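Local coordinates for protein ParA (Salmonella enterica subsp. enterica serovar Newport str. SL317, PDB 3EZF) that probably acts as a Walker-type ATPase in plasmid partition and, with ADP bound, as a DNA-binding regulator of transcription through its winged helix-turn-helix domain, at residues A[110-118]-A[266-276]; A[312-320]-A[337-347]. One frame throughout, in Å; residues are numbered along the deposited sequence.

Interaction 1 of 2, residues A[110-118]-A[266-276]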
ATOM      1  N   SER A 110       6.444   1.386  32.970  1.00 72.48           N
ATOM      2  CA  SER A 110       6.057   0.645  31.777  1.00 67.74           C
ATOM      3  C   SER A 110       5.072   1.265  30.766  1.00 67.00           C
ATOM      4  O   SER A 110       4.154   2.011  31.082  1.00 64.19           O
ATOM      5  CB  SER A 110       5.595  -0.736  32.193  1.00 70.27           C
ATOM      6  OG  SER A 110       6.553  -1.721  31.844  1.00 70.18           O
ATOM      7  N   PRO A 111       5.389   0.871  29.490  1.00 66.03           N
ATOM      8  CA  PRO A 111       4.797   1.266  28.167  1.00 63.37           C
ATOM      9  C   PRO A 111       5.346   2.508  27.456  1.00 59.95           C
ATOM     10  O   PRO A 111       4.801   3.591  27.601  1.00 64.67           O
ATOM     11  CB  PRO A 111       3.327   1.361  28.511  1.00 64.03           C
ATOM     12  CG  PRO A 111       3.272  -0.028  28.998  1.00 64.52           C
ATOM     13  CD  PRO A 111       4.748  -0.342  28.906  1.00 67.95           C
ATOM     14  N   TYR A 112       6.404   2.365  26.731  1.00 47.25           N
ATOM     15  CA  TYR A 112       6.913   3.446  25.932  1.00 44.50           C
ATOM     16  C   TYR A 112       6.250   3.192  24.564  1.00 46.41           C
ATOM     17  O   TYR A 112       6.618   2.260  23.861  1.00 40.13           O
ATOM     18  CB  TYR A 112       8.461   3.489  25.850  1.00 39.29           C
ATOM     19  CG  TYR A 112       8.897   4.827  25.362  1.00 35.58           C
ATOM     20  CD1 TYR A 112       9.433   5.011  24.083  1.00 36.68           C
ATOM     21  CD2 TYR A 112       8.725   5.960  26.183  1.00 34.15           C
ATOM     22  CE1 TYR A 112       9.763   6.304  23.626  1.00 34.62           C
ATOM     23  CE2 TYR A 112       9.029   7.245  25.716  1.00 35.97           C
ATOM     24  CZ  TYR A 112       9.548   7.406  24.440  1.00 37.16           C
ATOM     25  OH  TYR A 112       9.833   8.669  23.984  1.00 38.55           O
ATOM     26  N   VAL A 113       5.268   4.014  24.183  1.00 43.48           N
ATOM     27  CA  VAL A 113       4.554   3.811  22.927  1.00 41.34           C
ATOM     28  C   VAL A 113       5.137   4.587  21.744  1.00 43.78           C
ATOM     29  O   VAL A 113       5.200   5.823  21.755  1.00 41.17           O
ATOM     30  CB  VAL A 113       3.066   4.159  23.092  1.00 39.23           C
ATOM     31  CG1 VAL A 113       2.308   3.867  21.814  1.00 42.81           C
ATOM     32  CG2 VAL A 113       2.498   3.357  24.213  1.00 42.62           C
ATOM     33  N   ILE A 114       5.531   3.841  20.713  1.00 42.41           N
ATOM     34  CA  ILE A 114       6.141   4.402  19.515  1.00 38.26           C
ATOM     35  C   ILE A 114       5.235   4.382  18.285  1.00 39.16           C
ATOM     36  O   ILE A 114       4.932   3.328  17.746  1.00 46.51           O
ATOM     37  CB  ILE A 114       7.423   3.629  19.208  1.00 39.92           C
ATOM     38  CG1 ILE A 114       8.417   3.830  20.357  1.00 41.33           C
ATOM     39  CG2 ILE A 114       7.990   4.068  17.881  1.00 37.42           C
ATOM     40  CD1 ILE A 114       9.077   2.554  20.840  1.00 33.93           C
ATOM     41  N   PHE A 115       4.807   5.554  17.840  1.00 39.38           N
ATOM     42  CA  PHE A 115       3.945   5.645  16.673  1.00 40.85           C
ATOM     43  C   PHE A 115       4.828   5.676  15.440  1.00 43.90           C
ATOM     44  O   PHE A 115       5.507   6.672  15.199  1.00 47.74           O
ATOM     45  CB  PHE A 115       3.109   6.924  16.726  1.00 40.58           C
ATOM     46  CG  PHE A 115       2.169   7.066  15.573  1.00 46.25           C
ATOM     47  CD1 PHE A 115       0.845   6.644  15.676  1.00 47.95           C
ATOM     48  CD2 PHE A 115       2.624   7.556  14.354  1.00 47.06           C
ATOM     49  CE1 PHE A 115      -0.011   6.703  14.573  1.00 48.41           C
ATOM     50  CE2 PHE A 115       1.786   7.619  13.247  1.00 48.33           C
ATOM     51  CZ  PHE A 115       0.465   7.193  13.354  1.00 49.33           C
ATOM     52  N   VAL A 116       4.823   4.597  14.657  1.00 47.15           N
ATOM     53  CA  VAL A 116       5.649   4.521  13.447  1.00 49.08           C
ATOM     54  C   VAL A 116       4.952   5.129  12.235  1.00 49.58           C
ATOM     55  O   VAL A 116       3.888   4.660  11.842  1.00 48.13           O
ATOM     56  CB  VAL A 116       6.007   3.066  13.111  1.00 51.36           C
ATOM     57  CG1 VAL A 116       7.089   3.023  12.045  1.00 53.00           C
ATOM     58  CG2 VAL A 116       6.469   2.354  14.358  1.00 52.57           C
ATOM     59  N   VAL A 117       5.570   6.162  11.652  1.00 53.76           N
ATOM     60  CA  VAL A 117       5.039   6.879  10.487  1.00 56.70           C
ATOM     61  C   VAL A 117       5.329   6.178   9.168  1.00 59.11           C
ATOM     62  O   VAL A 117       6.293   6.502   8.486  1.00 60.75           O
ATOM     63  CB  VAL A 117       5.617   8.303  10.415  1.00 54.93           C
ATOM     64  CG1 VAL A 117       5.226   8.978   9.106  1.00 52.61           C
ATOM     65  CG2 VAL A 117       5.114   9.111  11.589  1.00 55.80           C
ATOM     66  N   ASN A 118       4.479   5.229   8.800  1.00 62.93           N
ATOM     67  CA  ASN A 118       4.673   4.492   7.569  1.00 67.42           C
ATOM     68  C   ASN A 118       3.797   5.035   6.462  1.00 70.73           C
ATOM     69  O   ASN A 118       2.573   4.866   6.486  1.00 67.47           O
ATOM     70  CB  ASN A 118       4.357   3.019   7.775  1.00 72.25           C
ATOM     71  CG  ASN A 118       5.127   2.133   6.821  1.00 78.41           C
ATOM     72  OD1 ASN A 118       6.363   2.074   6.876  1.00 73.79           O
ATOM     73  ND2 ASN A 118       4.406   1.445   5.925  1.00 81.84           N
ATOM     74  N   GLY A 266      -3.875   6.385  17.280  1.00 39.21           N
ATOM     75  CA  GLY A 266      -2.452   6.134  17.408  1.00 40.96           C
ATOM     76  C   GLY A 266      -1.702   7.331  17.988  1.00 40.00           C
ATOM     77  O   GLY A 266      -1.052   7.224  19.020  1.00 39.40           O
ATOM     78  N   LEU A 267      -1.784   8.474  17.317  1.00 40.02           N
ATOM     79  CA  LEU A 267      -1.113   9.673  17.790  1.00 41.76           C
ATOM     80  C   LEU A 267      -1.515  10.023  19.205  1.00 43.39           C
ATOM     81  O   LEU A 267      -0.704  10.539  19.973  1.00 43.05           O
ATOM     82  CB  LEU A 267      -1.461  10.869  16.908  1.00 43.07           C
ATOM     83  CG  LEU A 267      -0.852  10.977  15.522  1.00 38.92           C
ATOM     84  CD1 LEU A 267      -1.237  12.302  14.943  1.00 39.42           C
ATOM     85  CD2 LEU A 267       0.658  10.865  15.603  1.00 39.19           C
ATOM     86  N   ALA A 268      -2.774   9.752  19.539  1.00 45.69           N
ATOM     87  CA  ALA A 268      -3.320  10.080  20.861  1.00 46.51           C
ATOM     88  C   ALA A 268      -2.849   9.224  22.040  1.00 42.59           C
ATOM     89  O   ALA A 268      -3.167   9.534  23.180  1.00 46.39           O
ATOM     90  CB  ALA A 268      -4.862  10.065  20.792  1.00 40.80           C
ATOM     91  N   ALA A 269      -2.091   8.166  21.778  1.00 41.96           N
ATOM     92  CA  ALA A 269      -1.651   7.279  22.845  1.00 43.13           C
ATOM     93  C   ALA A 269      -0.159   7.072  22.869  1.00 45.14           C
ATOM     94  O   ALA A 269       0.364   6.426  23.782  1.00 48.11           O
ATOM     95  CB  ALA A 269      -2.334   5.933  22.696  1.00 44.86           C
ATOM     96  N   SER A 270       0.521   7.621  21.868  1.00 44.36           N
ATOM     97  CA  SER A 270       1.962   7.476  21.734  1.00 45.40           C
ATOM     98  C   SER A 270       2.752   8.648  22.292  1.00 47.02           C
ATOM     99  O   SER A 270       2.298   9.794  22.276  1.00 46.78           O
ATOM    100  CB  SER A 270       2.310   7.270  20.262  1.00 44.71           C
ATOM    101  OG  SER A 270       1.423   6.332  19.681  1.00 50.28           O
ATOM    102  N   ASP A 271       3.950   8.355  22.783  1.00 48.39           N
ATOM    103  CA  ASP A 271       4.787   9.403  23.340  1.00 52.67           C
ATOM    104  C   ASP A 271       5.992   9.704  22.470  1.00 48.11           C
ATOM    105  O   ASP A 271       6.730  10.653  22.729  1.00 47.90           O
ATOM    106  CB  ASP A 271       5.231   9.044  24.772  1.00 59.33           C
ATOM    107  CG  ASP A 271       5.315   7.551  25.001  1.00 61.14           C
ATOM    108  OD1 ASP A 271       5.877   6.855  24.131  1.00 68.64           O
ATOM    109  OD2 ASP A 271       4.824   7.077  26.050  1.00 55.06           O
ATOM    110  N   LEU A 272       6.172   8.913  21.420  1.00 48.12           N
ATOM    111  CA  LEU A 272       7.298   9.096  20.508  1.00 49.02           C
ATOM    112  C   LEU A 272       6.861   8.884  19.049  1.00 47.88           C
ATOM    113  O   LEU A 272       6.284   7.859  18.702  1.00 49.23           O
ATOM    114  CB  LEU A 272       8.429   8.108  20.881  1.00 47.64           C
ATOM    115  CG  LEU A 272       9.854   8.177  20.298  1.00 46.14           C
ATOM    116  CD1 LEU A 272      10.156   6.908  19.521  1.00 46.34           C
ATOM    117  CD2 LEU A 272      10.016   9.387  19.407  1.00 47.06           C
ATOM    118  N   LEU A 273       7.135   9.865  18.200  1.00 47.62           N
ATOM    119  CA  LEU A 273       6.794   9.761  16.792  1.00 50.81           C
ATOM    120  C   LEU A 273       8.034   9.282  16.063  1.00 54.32           C
ATOM    121  O   LEU A 273       9.053   9.965  16.061  1.00 56.32           O
ATOM    122  CB  LEU A 273       6.407  11.119  16.232  1.00 52.90           C
ATOM    123  CG  LEU A 273       5.651  11.053  14.907  1.00 52.63           C
ATOM    124  CD1 LEU A 273       4.211  10.609  15.179  1.00 53.43           C
ATOM    125  CD2 LEU A 273       5.647  12.411  14.249  1.00 54.33           C
ATOM    126  N   LEU A 274       7.966   8.113  15.446  1.00 55.65           N
ATOM    127  CA  LEU A 274       9.126   7.618  14.733  1.00 56.01           C
ATOM    128  C   LEU A 274       8.858   7.723  13.235  1.00 56.30           C
ATOM    129  O   LEU A 274       8.090   6.949  12.673  1.00 54.57           O
ATOM    130  CB  LEU A 274       9.433   6.180  15.156  1.00 52.90           C
ATOM    131  CG  LEU A 274      10.755   5.574  14.681  1.00 50.61           C
ATOM    132  CD1 LEU A 274      10.994   4.259  15.382  1.00 53.64           C
ATOM    133  CD2 LEU A 274      10.711   5.352  13.181  1.00 54.98           C
ATOM    134  N   THR A 275       9.495   8.708  12.604  1.00 58.95           N
ATOM    135  CA  THR A 275       9.338   8.958  11.179  1.00 60.91           C
ATOM    136  C   THR A 275      10.493   8.479  10.315  1.00 66.96           C
ATOM    137  O   THR A 275      11.561   9.082  10.287  1.00 68.57           O
ATOM    138  CB  THR A 275       9.182  10.453  10.869  1.00 58.09           C
ATOM    139  OG1 THR A 275       8.027  10.971  11.531  1.00 60.39           O
ATOM    140  CG2 THR A 275       9.035  10.664   9.363  1.00 54.54           C
ATOM    141  N   PRO A 276      10.300   7.371   9.609  1.00 70.96           N
ATOM    142  CA  PRO A 276      11.388   6.905   8.754  1.00 75.60           C
ATOM    143  C   PRO A 276      11.184   7.633   7.415  1.00 77.27           C
ATOM    144  O   PRO A 276      10.086   7.605   6.853  1.00 76.94           O
ATOM    145  CB  PRO A 276      11.127   5.405   8.671  1.00 73.70           C
ATOM    146  CG  PRO A 276       9.640   5.336   8.712  1.00 74.39           C
ATOM    147  CD  PRO A 276       9.275   6.328   9.785  1.00 73.59           C
TER

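Interaction 2 of 2, residues A[312-320]-A[337-347]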
ATOM      1  N   ALA A 312       8.263  13.190  21.947  1.00 43.33           N
ATOM      2  CA  ALA A 312       9.586  13.007  21.385  1.00 43.34           C
ATOM      3  C   ALA A 312       9.411  12.667  19.912  1.00 45.95           C
ATOM      4  O   ALA A 312       8.306  12.354  19.473  1.00 43.11           O
ATOM      5  CB  ALA A 312      10.297  11.880  22.100  1.00 40.43           C
ATOM      6  N   SER A 313      10.488  12.737  19.142  1.00 47.24           N
ATOM      7  CA  SER A 313      10.389  12.402  17.733  1.00 51.37           C
ATOM      8  C   SER A 313      11.744  12.000  17.171  1.00 52.42           C
ATOM      9  O   SER A 313      12.776  12.521  17.570  1.00 54.70           O
ATOM     10  CB  SER A 313       9.824  13.579  16.940  1.00 47.80           C
ATOM     11  OG  SER A 313      10.793  14.596  16.821  1.00 58.72           O
ATOM     12  N   ILE A 314      11.725  11.054  16.243  1.00 53.95           N
ATOM     13  CA  ILE A 314      12.935  10.577  15.607  1.00 54.69           C
ATOM     14  C   ILE A 314      12.658  10.488  14.116  1.00 58.30           C
ATOM     15  O   ILE A 314      11.581  10.060  13.709  1.00 59.23           O
ATOM     16  CB  ILE A 314      13.325   9.171  16.120  1.00 56.13           C
ATOM     17  CG1 ILE A 314      13.505   9.186  17.641  1.00 54.27           C
ATOM     18  CG2 ILE A 314      14.599   8.701  15.433  1.00 60.17           C
ATOM     19  CD1 ILE A 314      14.594  10.099  18.143  1.00 51.50           C
ATOM     20  N   GLY A 315      13.626  10.912  13.310  1.00 63.25           N
ATOM     21  CA  GLY A 315      13.490  10.856  11.867  1.00 68.80           C
ATOM     22  C   GLY A 315      14.762  10.268  11.285  1.00 73.60           C
ATOM     23  O   GLY A 315      15.824  10.397  11.895  1.00 75.44           O
ATOM     24  N   PHE A 316      14.672   9.619  10.123  1.00 78.79           N
ATOM     25  CA  PHE A 316      15.850   9.020   9.482  1.00 82.25           C
ATOM     26  C   PHE A 316      15.596   8.523   8.052  1.00 81.98           C
ATOM     27  O   PHE A 316      14.468   8.214   7.680  1.00 77.66           O
ATOM     28  CB  PHE A 316      16.405   7.869  10.350  1.00 85.10           C
ATOM     29  CG  PHE A 316      15.465   6.695  10.505  1.00 88.37           C
ATOM     30  CD1 PHE A 316      15.261   5.801   9.462  1.00 89.36           C
ATOM     31  CD2 PHE A 316      14.785   6.486  11.703  1.00 91.56           C
ATOM     32  CE1 PHE A 316      14.394   4.716   9.604  1.00 89.88           C
ATOM     33  CE2 PHE A 316      13.916   5.401  11.853  1.00 91.71           C
ATOM     34  CZ  PHE A 316      13.722   4.516  10.802  1.00 89.49           C
ATOM     35  N   MET A 317      16.657   8.448   7.255  1.00 84.19           N
ATOM     36  CA  MET A 317      16.546   7.980   5.883  1.00 86.56           C
ATOM     37  C   MET A 317      16.504   6.461   5.849  1.00 90.21           C
ATOM     38  O   MET A 317      17.025   5.804   6.751  1.00 90.02           O
ATOM     39  CB  MET A 317      17.728   8.483   5.063  1.00 88.55           C
ATOM     40  CG  MET A 317      17.855   9.992   5.071  1.00 91.81           C
ATOM     41  SD  MET A 317      16.253  10.812   4.838  1.00 94.42           S
ATOM     42  CE  MET A 317      16.015  10.594   3.050  1.00 90.98           C
ATOM     43  N   SER A 318      15.894   5.904   4.805  1.00 94.08           N
ATOM     44  CA  SER A 318      15.779   4.452   4.669  1.00 98.86           C
ATOM     45  C   SER A 318      16.507   3.887   3.434  1.00100.41           C
ATOM     46  O   SER A 318      16.088   4.083   2.295  1.00101.67           O
ATOM     47  CB  SER A 318      14.294   4.053   4.635  1.00 99.40           C
ATOM     48  OG  SER A 318      14.090   2.742   5.144  1.00 99.23           O
ATOM     49  N   LYS A 319      17.596   3.173   3.690  1.00101.33           N
ATOM     50  CA  LYS A 319      18.425   2.559   2.656  1.00103.00           C
ATOM     51  C   LYS A 319      19.082   3.600   1.767  1.00103.30           C
ATOM     52  O   LYS A 319      19.613   3.268   0.709  1.00103.65           O
ATOM     53  CB  LYS A 319      17.614   1.582   1.794  1.00101.24           C
ATOM     54  CG  LYS A 319      18.251   0.188   1.654  1.00 97.73           C
ATOM     55  CD  LYS A 319      19.698   0.241   1.174  1.00 93.26           C
ATOM     56  CE  LYS A 319      20.379  -1.118   1.305  1.00 92.52           C
ATOM     57  NZ  LYS A 319      19.647  -2.200   0.593  1.00 90.88           N
ATOM     58  N   MET A 320      19.037   4.858   2.195  1.00104.71           N
ATOM     59  CA  MET A 320      19.657   5.943   1.445  1.00106.97           C
ATOM     60  C   MET A 320      20.938   5.405   0.813  1.00107.52           C
ATOM     61  O   MET A 320      21.816   4.895   1.511  1.00106.07           O
ATOM     62  CB  MET A 320      20.002   7.100   2.383  1.00107.24           C
ATOM     63  CG  MET A 320      20.907   8.153   1.766  1.00108.15           C
ATOM     64  SD  MET A 320      21.805   9.060   3.025  1.00108.75           S
ATOM     65  CE  MET A 320      23.389   9.415   2.192  1.00107.52           C
ATOM     66  N   TYR A 337      13.825  17.734  10.375  1.00 90.14           N
ATOM     67  CA  TYR A 337      14.005  17.027  11.631  1.00 89.81           C
ATOM     68  C   TYR A 337      14.998  17.710  12.568  1.00 89.56           C
ATOM     69  O   TYR A 337      15.052  17.399  13.756  1.00 89.93           O
ATOM     70  CB  TYR A 337      14.466  15.599  11.352  1.00 87.57           C
ATOM     71  CG  TYR A 337      13.531  14.833  10.458  1.00 83.32           C
ATOM     72  CD1 TYR A 337      13.869  14.542   9.142  1.00 81.39           C
ATOM     73  CD2 TYR A 337      12.300  14.406  10.929  1.00 86.38           C
ATOM     74  CE1 TYR A 337      12.999  13.841   8.321  1.00 84.65           C
ATOM     75  CE2 TYR A 337      11.425  13.707  10.120  1.00 88.03           C
ATOM     76  CZ  TYR A 337      11.774  13.428   8.819  1.00 86.17           C
ATOM     77  OH  TYR A 337      10.883  12.735   8.037  1.00 87.88           O
ATOM     78  N   ALA A 338      15.776  18.642  12.027  1.00 89.67           N
ATOM     79  CA  ALA A 338      16.784  19.365  12.800  1.00 89.32           C
ATOM     80  C   ALA A 338      17.556  18.424  13.730  1.00 88.55           C
ATOM     81  O   ALA A 338      18.179  17.460  13.274  1.00 88.36           O
ATOM     82  CB  ALA A 338      16.130  20.488  13.600  1.00 89.64           C
ATOM     83  N   SER A 339      17.521  18.703  15.030  1.00 87.16           N
ATOM     84  CA  SER A 339      18.220  17.866  15.999  1.00 84.19           C
ATOM     85  C   SER A 339      17.532  16.513  16.092  1.00 83.48           C
ATOM     86  O   SER A 339      18.174  15.499  16.371  1.00 81.55           O
ATOM     87  CB  SER A 339      18.220  18.532  17.378  1.00 84.50           C
ATOM     88  OG  SER A 339      16.899  18.668  17.880  1.00 83.91           O
ATOM     89  N   ASN A 340      16.223  16.506  15.838  1.00 83.45           N
ATOM     90  CA  ASN A 340      15.416  15.287  15.906  1.00 83.92           C
ATOM     91  C   ASN A 340      15.719  14.186  14.885  1.00 83.35           C
ATOM     92  O   ASN A 340      15.148  13.101  14.969  1.00 84.18           O
ATOM     93  CB  ASN A 340      13.923  15.640  15.847  1.00 80.94           C
ATOM     94  CG  ASN A 340      13.396  16.171  17.172  1.00 83.27           C
ATOM     95  OD1 ASN A 340      13.521  15.512  18.216  1.00 81.08           O
ATOM     96  ND2 ASN A 340      12.794  17.361  17.139  1.00 80.18           N
ATOM     97  N   ILE A 341      16.605  14.458  13.930  1.00 84.67           N
ATOM     98  CA  ILE A 341      16.986  13.467  12.914  1.00 85.79           C
ATOM     99  C   ILE A 341      17.987  12.478  13.516  1.00 86.29           C
ATOM    100  O   ILE A 341      18.731  12.833  14.432  1.00 88.55           O
ATOM    101  CB  ILE A 341      17.675  14.143  11.694  1.00 85.48           C
ATOM    102  CG1 ILE A 341      18.108  13.093  10.660  1.00 82.49           C
ATOM    103  CG2 ILE A 341      18.907  14.913  12.157  1.00 86.47           C
ATOM    104  CD1 ILE A 341      17.062  12.743   9.622  1.00 77.18           C
ATOM    105  N   LEU A 342      18.006  11.248  13.006  1.00 84.82           N
ATOM    106  CA  LEU A 342      18.946  10.242  13.495  1.00 84.99           C
ATOM    107  C   LEU A 342      20.360  10.596  13.032  1.00 88.64           C
ATOM    108  O   LEU A 342      20.555  11.555  12.281  1.00 89.67           O
ATOM    109  CB  LEU A 342      18.575   8.843  12.983  1.00 80.15           C
ATOM    110  CG  LEU A 342      17.858   7.889  13.951  1.00 77.91           C
ATOM    111  CD1 LEU A 342      17.756   6.511  13.329  1.00 73.78           C
ATOM    112  CD2 LEU A 342      18.623   7.796  15.259  1.00 73.80           C
ATOM    113  N   ASP A 343      21.342   9.822  13.488  1.00 91.06           N
ATOM    114  CA  ASP A 343      22.740  10.041  13.126  1.00 89.73           C
ATOM    115  C   ASP A 343      23.177   8.867  12.282  1.00 91.05           C
ATOM    116  O   ASP A 343      24.332   8.766  11.870  1.00 92.10           O
ATOM    117  CB  ASP A 343      23.603  10.110  14.374  1.00 93.67           C
ATOM    118  CG  ASP A 343      23.038  11.042  15.405  1.00 97.14           C
ATOM    119  OD1 ASP A 343      22.982  12.262  15.131  1.00 97.37           O
ATOM    120  OD2 ASP A 343      22.643  10.544  16.482  1.00 99.25           O
ATOM    121  N   SER A 344      22.236   7.961  12.054  1.00 90.39           N
ATOM    122  CA  SER A 344      22.471   6.790  11.236  1.00 90.52           C
ATOM    123  C   SER A 344      21.172   6.552  10.482  1.00 90.79           C
ATOM    124  O   SER A 344      20.084   6.837  10.990  1.00 89.16           O
ATOM    125  CB  SER A 344      22.822   5.582  12.105  1.00 87.96           C
ATOM    126  OG  SER A 344      24.016   4.972  11.637  1.00 84.38           O
ATOM    127  N   SER A 345      21.293   6.061   9.257  1.00 92.58           N
ATOM    128  CA  SER A 345      20.129   5.788   8.437  1.00 93.47           C
ATOM    129  C   SER A 345      20.026   4.286   8.245  1.00 92.63           C
ATOM    130  O   SER A 345      21.036   3.598   8.100  1.00 92.21           O
ATOM    131  CB  SER A 345      20.265   6.484   7.082  1.00 93.22           C
ATOM    132  OG  SER A 345      21.396   5.999   6.384  1.00 91.56           O
ATOM    133  N   LEU A 346      18.798   3.783   8.263  1.00 91.65           N
ATOM    134  CA  LEU A 346      18.546   2.362   8.091  1.00 90.56           C
ATOM    135  C   LEU A 346      18.807   1.952   6.654  1.00 88.46           C
ATOM    136  O   LEU A 346      18.270   2.551   5.737  1.00 84.27           O
ATOM    137  CB  LEU A 346      17.094   2.044   8.452  1.00 92.61           C
ATOM    138  CG  LEU A 346      16.498   0.709   8.000  1.00 92.12           C
ATOM    139  CD1 LEU A 346      17.297  -0.449   8.582  1.00 90.94           C
ATOM    140  CD2 LEU A 346      15.040   0.643   8.432  1.00 92.24           C
ATOM    141  N   PRO A 347      19.642   0.921   6.443  1.00 90.85           N
ATOM    142  CA  PRO A 347      19.939   0.463   5.082  1.00 91.18           C
ATOM    143  C   PRO A 347      18.790  -0.389   4.537  1.00 91.01           C
ATOM    144  O   PRO A 347      17.826  -0.685   5.246  1.00 90.03           O
ATOM    145  CB  PRO A 347      21.211  -0.350   5.271  1.00 89.66           C
ATOM    146  CG  PRO A 347      20.948  -1.015   6.586  1.00 91.14           C
ATOM    147  CD  PRO A 347      20.391   0.124   7.435  1.00 91.19           C
TER

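Interaction 1 of 2, residues A[110-118]-A[266-276]
F115 packs its ring under L267 of helix 261-267. L267 CD2 stands almost straight above the ring centre, 4.0 Å from the F115 centroid, a CH-pi contact. F115 CG lies anti to the backbone N (chi1 -178°), which carries the ring toward this helix. There F115 CD1 comes 3.5 Å from G266 C. L273 runs alongside the ring, pointing the same way, with its CD1 3.5 Å from F115 CD2. On the other face of the sheet I114 lies beside L272, with I114 CG1 3.6 Å from L272 CD1. The CG2 branch of I114 meets L274 CB. Next to these, in the loop before strand 272-276, the carboxylate of D271 lies nearly flat over the Y112 ring, the two planes 14° apart. D271 OD1 sits over the ring centre.

Between these two layers of side chains the backbones pair as parallel strands. F115 N gives a bond to L272 O, and F115 O accepts from L274 N. V117 N reaches L274 O at 2.8 Å and is close to straight at 177°. V113 O accepts two bonds, from D271 N and L272 N. The loop before the strand is held by S270 OG, which donates to G266 O at 2.7 Å. A269 N binds the same oxygen from the opposite face of its plane. The second carboxylate oxygen, D271 OD2, forms a salt bridge with R309.

The pairing joins two inner strands of the parallel sheet of a P-loop NTPase fold. Strand 250-254 pairs with the other edge of strand 112-116, and strand 312-317 with that of strand 272-277. Helix 235-241 packs on V113 and A269, and helix 294-303 on L267 and L273.

Interaction 2 of 2, residues A[312-320]-A[337-347]
L342 lies alongside F316, both side chains pointing the same way. L342 CD1 approaches the ring obliquely, 3.4 Å from F316 CD2. F316 CG sits between its backbone N and carbonyl carbon (chi1 64°), which turns the ring beside this leucine. L346 runs alongside the ring too, with its CB 4.0 Å from F316 CE1. I314 crosses L342 and touches it through CG2. On the other side of the strand, Y337 lays its ring on the backbone of G315. G315 CA is 4.0 Å from the Y337 centroid, over the face but shifted toward the rim.

Two backbone bonds hold this middle part. G315 N donates to N340 O at 3.1 Å, and G315 O accepts from L342 N. Farther on, L346 N makes a weak bond to M317 O. The loop is bridged to the strand at G315 with I341; a second bridge, S318 with L346, rests on weaker and doubtful geometry.

Strand 312-317 is the last strand of the sheet within the chain, and this loop runs along it after helix 324-337. Helix 378-400 adds F387, edge-to-face with F316. Y337 OH bonds to T277 on strand 272-277, and S313 OG to D6 of the second subunit.

Overall arrangement
Interactions 1 and 2 come in series along the chain, their centres about 15 Å apart. They share one parallel sheet. Interaction 1 pairs strand 112-116 with strand 272-277 in the interior. Interaction 2 lines the next strand, 312-317, the outermost on that side within the chain. The two touch directly through backbone pairing: L273 O and T275 N face I314 N and I314 O in probable hydrogen bonds. T275 CG2 also packs on Y337 OH. Together they lead from the buried core of the P-loop NTPase fold to its margin, where helix 378-400 and the second subunit meet the loop.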